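Local coordinates for protein glutamine cyclotransferase (Xanthomonas campestris, PDB 3MBR) that probably catalyses the cyclisation of N-terminal glutaminyl residues of peptides, and binds a calcium ion in its beta-propeller fold, at residues S170-I175 against D204-I209; L218-K223 against Y229-T234. The protein carries 1 engineered substitution. All coordinates share one frame; numbering follows the deposited sequence.

Contact 1. Residues S170-I175 against D204-I209; sequences SRIARI and DVLNGI. With CA (calcium ion), chain B.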
# COMPACT_ATOMS: atom_id res chain seq x y z
N SER A 170 -1.60 14.37 -0.38
CA SER A 170 -2.92 13.66 -0.76
C SER A 170 -3.04 13.03 -2.27
O SER A 170 -4.09 12.56 -2.84
CB SER A 170 -4.11 14.60 -0.40
OG SER A 170 -4.03 14.87 1.01
N ARG A 171 -1.93 12.89 -2.82
CA ARG A 171 -1.76 12.48 -4.17
C ARG A 171 -1.22 11.11 -4.25
O ARG A 171 -0.41 10.68 -3.39
CB ARG A 171 -0.84 13.47 -4.92
CG ARG A 171 -1.49 14.81 -5.16
CD ARG A 171 -0.49 15.78 -5.77
NE ARG A 171 -1.00 17.16 -5.73
CZ ARG A 171 -0.78 18.11 -6.59
NH1 ARG A 171 -0.07 17.89 -7.72
NH2 ARG A 171 -1.33 19.30 -6.31
N ILE A 172 -1.60 10.41 -5.32
CA ILE A 172 -0.86 9.18 -5.70
C ILE A 172 -0.00 9.53 -6.87
O ILE A 172 -0.44 10.27 -7.82
CB ILE A 172 -1.90 8.11 -6.04
CG1 ILE A 172 -2.70 7.76 -4.72
CG2 ILE A 172 -1.21 6.88 -6.70
CD1 ILE A 172 -3.79 6.76 -4.99
N ALA A 173 1.25 9.12 -6.86
CA ALA A 173 2.16 9.24 -7.98
C ALA A 173 2.08 7.98 -8.83
O ALA A 173 2.18 6.87 -8.27
CB ALA A 173 3.56 9.37 -7.44
N ARG A 174 1.91 8.09 -10.17
CA ARG A 174 2.10 6.92 -11.07
C ARG A 174 3.53 7.03 -11.54
O ARG A 174 3.90 8.06 -12.16
CB ARG A 174 1.17 7.04 -12.27
CG ARG A 174 -0.12 6.72 -11.99
CD ARG A 174 -1.05 6.90 -13.24
NE ARG A 174 -0.44 6.41 -14.47
CZ ARG A 174 -0.35 6.96 -15.71
NH1 ARG A 174 0.35 6.29 -16.62
NH2 ARG A 174 -0.95 8.09 -16.17
N ILE A 175 4.32 6.02 -11.23
CA ILE A 175 5.78 5.97 -11.49
C ILE A 175 6.15 4.99 -12.59
O ILE A 175 5.74 3.83 -12.55
CB ILE A 175 6.55 5.61 -10.18
CG1 ILE A 175 6.24 6.68 -9.08
CG2 ILE A 175 8.10 5.47 -10.35
CD1 ILE A 175 6.41 6.12 -7.68
N ASP A 204 -6.26 10.44 9.62
CA ASP A 204 -7.02 9.58 8.66
C ASP A 204 -6.52 9.66 7.19
O ASP A 204 -7.28 10.09 6.25
CB ASP A 204 -8.56 9.89 8.78
CG ASP A 204 -9.13 9.63 10.19
OD1 ASP A 204 -10.39 9.83 10.38
OD2 ASP A 204 -8.37 9.27 11.13
N VAL A 205 -5.23 9.34 7.01
CA VAL A 205 -4.58 9.49 5.74
C VAL A 205 -4.96 8.30 4.87
O VAL A 205 -5.25 7.16 5.36
CB VAL A 205 -3.05 9.51 5.82
CG1 VAL A 205 -2.52 10.87 6.41
CG2 VAL A 205 -2.51 8.34 6.60
N LEU A 206 -4.92 8.50 3.54
CA LEU A 206 -4.99 7.38 2.57
C LEU A 206 -3.81 6.47 2.88
O LEU A 206 -2.67 6.97 3.11
CB LEU A 206 -4.92 7.95 1.13
CG LEU A 206 -5.38 6.98 0.01
CD1 LEU A 206 -5.83 7.72 -1.26
CD2 LEU A 206 -4.35 5.96 -0.41
N ASN A 207 -4.05 5.19 2.92
CA ASN A 207 -2.95 4.30 3.30
C ASN A 207 -3.13 2.93 2.70
O ASN A 207 -2.39 2.00 3.04
CB ASN A 207 -2.80 4.23 4.82
CG ASN A 207 -1.42 4.13 5.25
OD1 ASN A 207 -1.10 4.83 6.21
ND2 ASN A 207 -0.66 3.20 4.72
N GLY A 208 -4.10 2.73 1.80
CA GLY A 208 -4.32 1.40 1.22
C GLY A 208 -4.63 1.61 -0.25
O GLY A 208 -5.59 2.37 -0.55
N ILE A 209 -3.87 1.01 -1.13
CA ILE A 209 -4.13 1.05 -2.57
C ILE A 209 -4.09 -0.40 -3.03
O ILE A 209 -3.02 -1.03 -2.85
CB ILE A 209 -3.09 1.89 -3.35
CG1 ILE A 209 -3.04 3.34 -2.79
CG2 ILE A 209 -3.50 1.85 -4.82
CD1 ILE A 209 -1.81 4.10 -3.31
CA CA B . -1.12 -1.94 -1.87
O HOH W 1 0.49 -3.60 -1.14

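Contact 2. Residues L218-K223 against Y229-T234; sequences LFVTGK and YEIRLT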
# COMPACT_ATOMS: atom_id res chain seq x y z
N LEU A 218 -9.36 -0.73 -9.23
CA LEU A 218 -8.42 -0.07 -8.34
C LEU A 218 -9.18 0.38 -7.11
O LEU A 218 -10.19 1.11 -7.25
CB LEU A 218 -7.79 1.11 -9.08
CG LEU A 218 -6.71 1.82 -8.27
CD1 LEU A 218 -5.58 0.91 -7.90
CD2 LEU A 218 -6.18 3.03 -9.11
N PHE A 219 -8.73 0.01 -5.89
CA PHE A 219 -9.42 0.39 -4.67
C PHE A 219 -8.49 1.24 -3.78
O PHE A 219 -7.29 0.96 -3.68
CB PHE A 219 -9.73 -0.90 -3.87
CG PHE A 219 -10.62 -1.87 -4.63
CD1 PHE A 219 -11.98 -1.60 -4.85
CD2 PHE A 219 -10.08 -3.04 -5.11
CE1 PHE A 219 -12.77 -2.54 -5.52
CE2 PHE A 219 -10.86 -3.94 -5.78
CZ PHE A 219 -12.19 -3.68 -5.99
N VAL A 220 -9.08 2.21 -3.08
CA VAL A 220 -8.32 3.00 -2.14
C VAL A 220 -9.08 3.15 -0.81
O VAL A 220 -10.33 3.29 -0.81
CB VAL A 220 -7.94 4.41 -2.69
CG1 VAL A 220 -7.11 4.30 -3.93
CG2 VAL A 220 -9.13 5.24 -3.02
N THR A 221 -8.37 3.13 0.29
CA THR A 221 -8.98 3.49 1.57
C THR A 221 -7.89 4.02 2.49
O THR A 221 -6.75 4.23 2.06
CB THR A 221 -9.72 2.30 2.21
OG1 THR A 221 -10.58 2.80 3.27
CG2 THR A 221 -8.84 1.19 2.75
N GLY A 222 -8.23 4.34 3.73
CA GLY A 222 -7.24 4.90 4.64
C GLY A 222 -7.65 4.75 6.08
O GLY A 222 -8.69 4.09 6.39
N LYS A 223 -6.80 5.27 6.96
CA LYS A 223 -6.94 5.02 8.38
C LYS A 223 -8.25 5.54 8.87
O LYS A 223 -8.58 6.72 8.76
CB LYS A 223 -5.82 5.72 9.17
CG LYS A 223 -4.42 5.15 8.77
CD LYS A 223 -3.36 5.69 9.78
CE LYS A 223 -1.99 5.21 9.40
NZ LYS A 223 -1.76 3.85 9.54
N TYR A 229 -13.07 2.98 -1.68
CA TYR A 229 -13.56 3.44 -3.02
C TYR A 229 -12.94 2.65 -4.13
O TYR A 229 -11.74 2.42 -4.15
CB TYR A 229 -13.16 4.88 -3.27
CG TYR A 229 -13.77 5.83 -2.27
CD1 TYR A 229 -13.07 6.16 -1.09
CD2 TYR A 229 -14.98 6.42 -2.48
CE1 TYR A 229 -13.60 7.03 -0.17
CE2 TYR A 229 -15.51 7.32 -1.56
CZ TYR A 229 -14.84 7.57 -0.37
OH TYR A 229 -15.35 8.49 0.51
N GLU A 230 -13.76 2.21 -5.08
CA GLU A 230 -13.24 1.72 -6.37
C GLU A 230 -13.20 2.94 -7.27
O GLU A 230 -14.21 3.62 -7.43
CB GLU A 230 -14.21 0.65 -6.95
CG GLU A 230 -13.75 0.11 -8.30
CD GLU A 230 -14.68 -0.96 -8.84
OE1 GLU A 230 -14.54 -1.26 -10.03
OE2 GLU A 230 -15.51 -1.49 -8.06
N ILE A 231 -12.06 3.19 -7.87
CA ILE A 231 -11.87 4.38 -8.73
C ILE A 231 -11.33 3.93 -10.12
O ILE A 231 -10.61 2.95 -10.21
CB ILE A 231 -10.94 5.38 -8.08
CG1 ILE A 231 -9.55 4.84 -7.91
CG2 ILE A 231 -11.47 5.94 -6.75
CD1 ILE A 231 -8.55 5.95 -7.48
N ARG A 232 -11.76 4.66 -11.14
CA ARG A 232 -11.27 4.38 -12.47
C ARG A 232 -10.46 5.61 -12.94
O ARG A 232 -10.98 6.72 -12.89
CB ARG A 232 -12.46 4.09 -13.40
CG ARG A 232 -12.04 3.46 -14.79
CD ARG A 232 -12.04 1.91 -14.59
NE ARG A 232 -13.39 1.33 -14.44
CZ ARG A 232 -13.89 0.52 -13.44
NH1 ARG A 232 -13.20 0.02 -12.25
NH2 ARG A 232 -15.20 0.21 -13.73
N LEU A 233 -9.19 5.45 -13.32
CA LEU A 233 -8.37 6.57 -13.77
C LEU A 233 -8.76 6.99 -15.19
O LEU A 233 -9.06 6.13 -16.05
CB LEU A 233 -6.91 6.19 -13.80
CG LEU A 233 -6.37 5.71 -12.41
CD1 LEU A 233 -4.86 5.58 -12.48
CD2 LEU A 233 -6.77 6.72 -11.27
N THR A 234 -8.82 8.30 -15.44
CA THR A 234 -9.14 8.80 -16.80
C THR A 234 -7.89 8.82 -17.63
O THR A 234 -6.92 9.35 -17.21
CB THR A 234 -9.66 10.25 -16.64
OG1 THR A 234 -10.80 10.19 -15.78
CG2 THR A 234 -10.01 10.93 -18.01
O HOH W 2 -10.66 0.70 -11.45

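Contact 1. Residues S170-I175 against D204-I209
Ile172 and Ile209 meet end to end across the contact, Ile172 CD1 lying 3.7 Å from Ile209 CD1. In Ile172 the CG1 branch lies anti to the carbonyl carbon (chi1 -66°) and runs on extended to CD1, which carries the methyl clear of its own strand; the same methyl also rests 4.1 Å from Ile209 CG1. Leu206 adds a looser contact, its CD1 4.4 Å from Ile172 CD1. The second methyl of Leu206, CD2, turns back onto its own strand and sits 3.8 Å from Ile209 CG1, so the two residues present one joint apolar surface to Ile172. In a regular strand, residues three apart would point to opposite sides; here Asn207 and Gly208 both face Thr221 in a classic beta bulge, which lets Leu206 and Ile209 point the same way. The fold is a beta-propeller, and this is where two adjacent blades pack: Ile172 comes from the third strand of the sheet 152-187, Leu206 and Ile209 from the innermost strand of the next. No hydrogen bond links the two segments, and Ile172 CA and Ile209 CA stay 9.3 Å apart, so these two segments meet through side chains alone, burying a modest 127 Å². Leu188 and Asn165 touch both Ile172 and Leu206 and extend the buried patch, while Asn153 ND2 satisfies the buried carbonyl of Leu206. While the side chain of Ile209 faces Ile172, its carbonyl faces the calcium ion, with Ile209 O 2.3 Å from the metal. A water binds the same ion at 2.4 Å from its oxygen, and Leu26 O, Leu155 O, Glu154 OE1 and Glu156 OE2 complete six ligands.

Contact 2. Residues L218-K223 against Y229-T234
The Phe219 ring has the carbonyl oxygen of Tyr229 at its edge, near the ring plane, while the Glu230 side chain runs beside it in the same direction, Glu230 CB 3.8 Å from Phe219 CE1 at an oblique angle. Ring and carboxylate planes are turned 67° apart. The Tyr229 ring likewise meets Val220 O at its edge. The two strands form an antiparallel beta hairpin in a propeller blade, with Phe219 and Glu230 a non-hydrogen-bonded pair. Val220 and Tyr229 form the hydrogen-bonded pair next to it, joined both ways by bonds of 2.9 Å, Val220 N to Tyr229 O and Tyr229 N to Val220 O. On their face, Leu218 CD2 packs 4.0 Å from Ile231 CG1, and Ile231 CD1 also reaches Val220 CG1. Glu230, CG anti to the backbone N (chi1 179°) and extended beyond, divides its carboxylate: OE2 goes to the hydroxyl of Tyr15, and OE1 uses its anti lone pair for a salt bridge, 2.9 Å from Arg232 NH1. A water in the guanidinium plane accepts from Arg232 NH1 and Leu218 N and donates to Ile231 O, 2.6 Å from the water oxygen.

In the fold
Both segments of contact 1 precede those of contact 2 in the sequence, and the centres of the two contacts lie about 9 Å apart. They share one four-stranded blade: strand 206-212 of contact 1 is innermost, strand 217-222 of contact 2 is its neighbour, strand 227-233 follows, and strand 9-16 from the N-terminus is outermost, the ring closure familiar from beta-propellers. The segments are joined directly by probable backbone hydrogen bonds, Val205 O to Lys223 N at 2.9 Å and Asn207 N to Thr221 O at 3.0 Å. Contact 1 thus ties this last blade to the preceding one beside the calcium, while contact 2 builds the blade outward; Leu218 touches Ile209 between them.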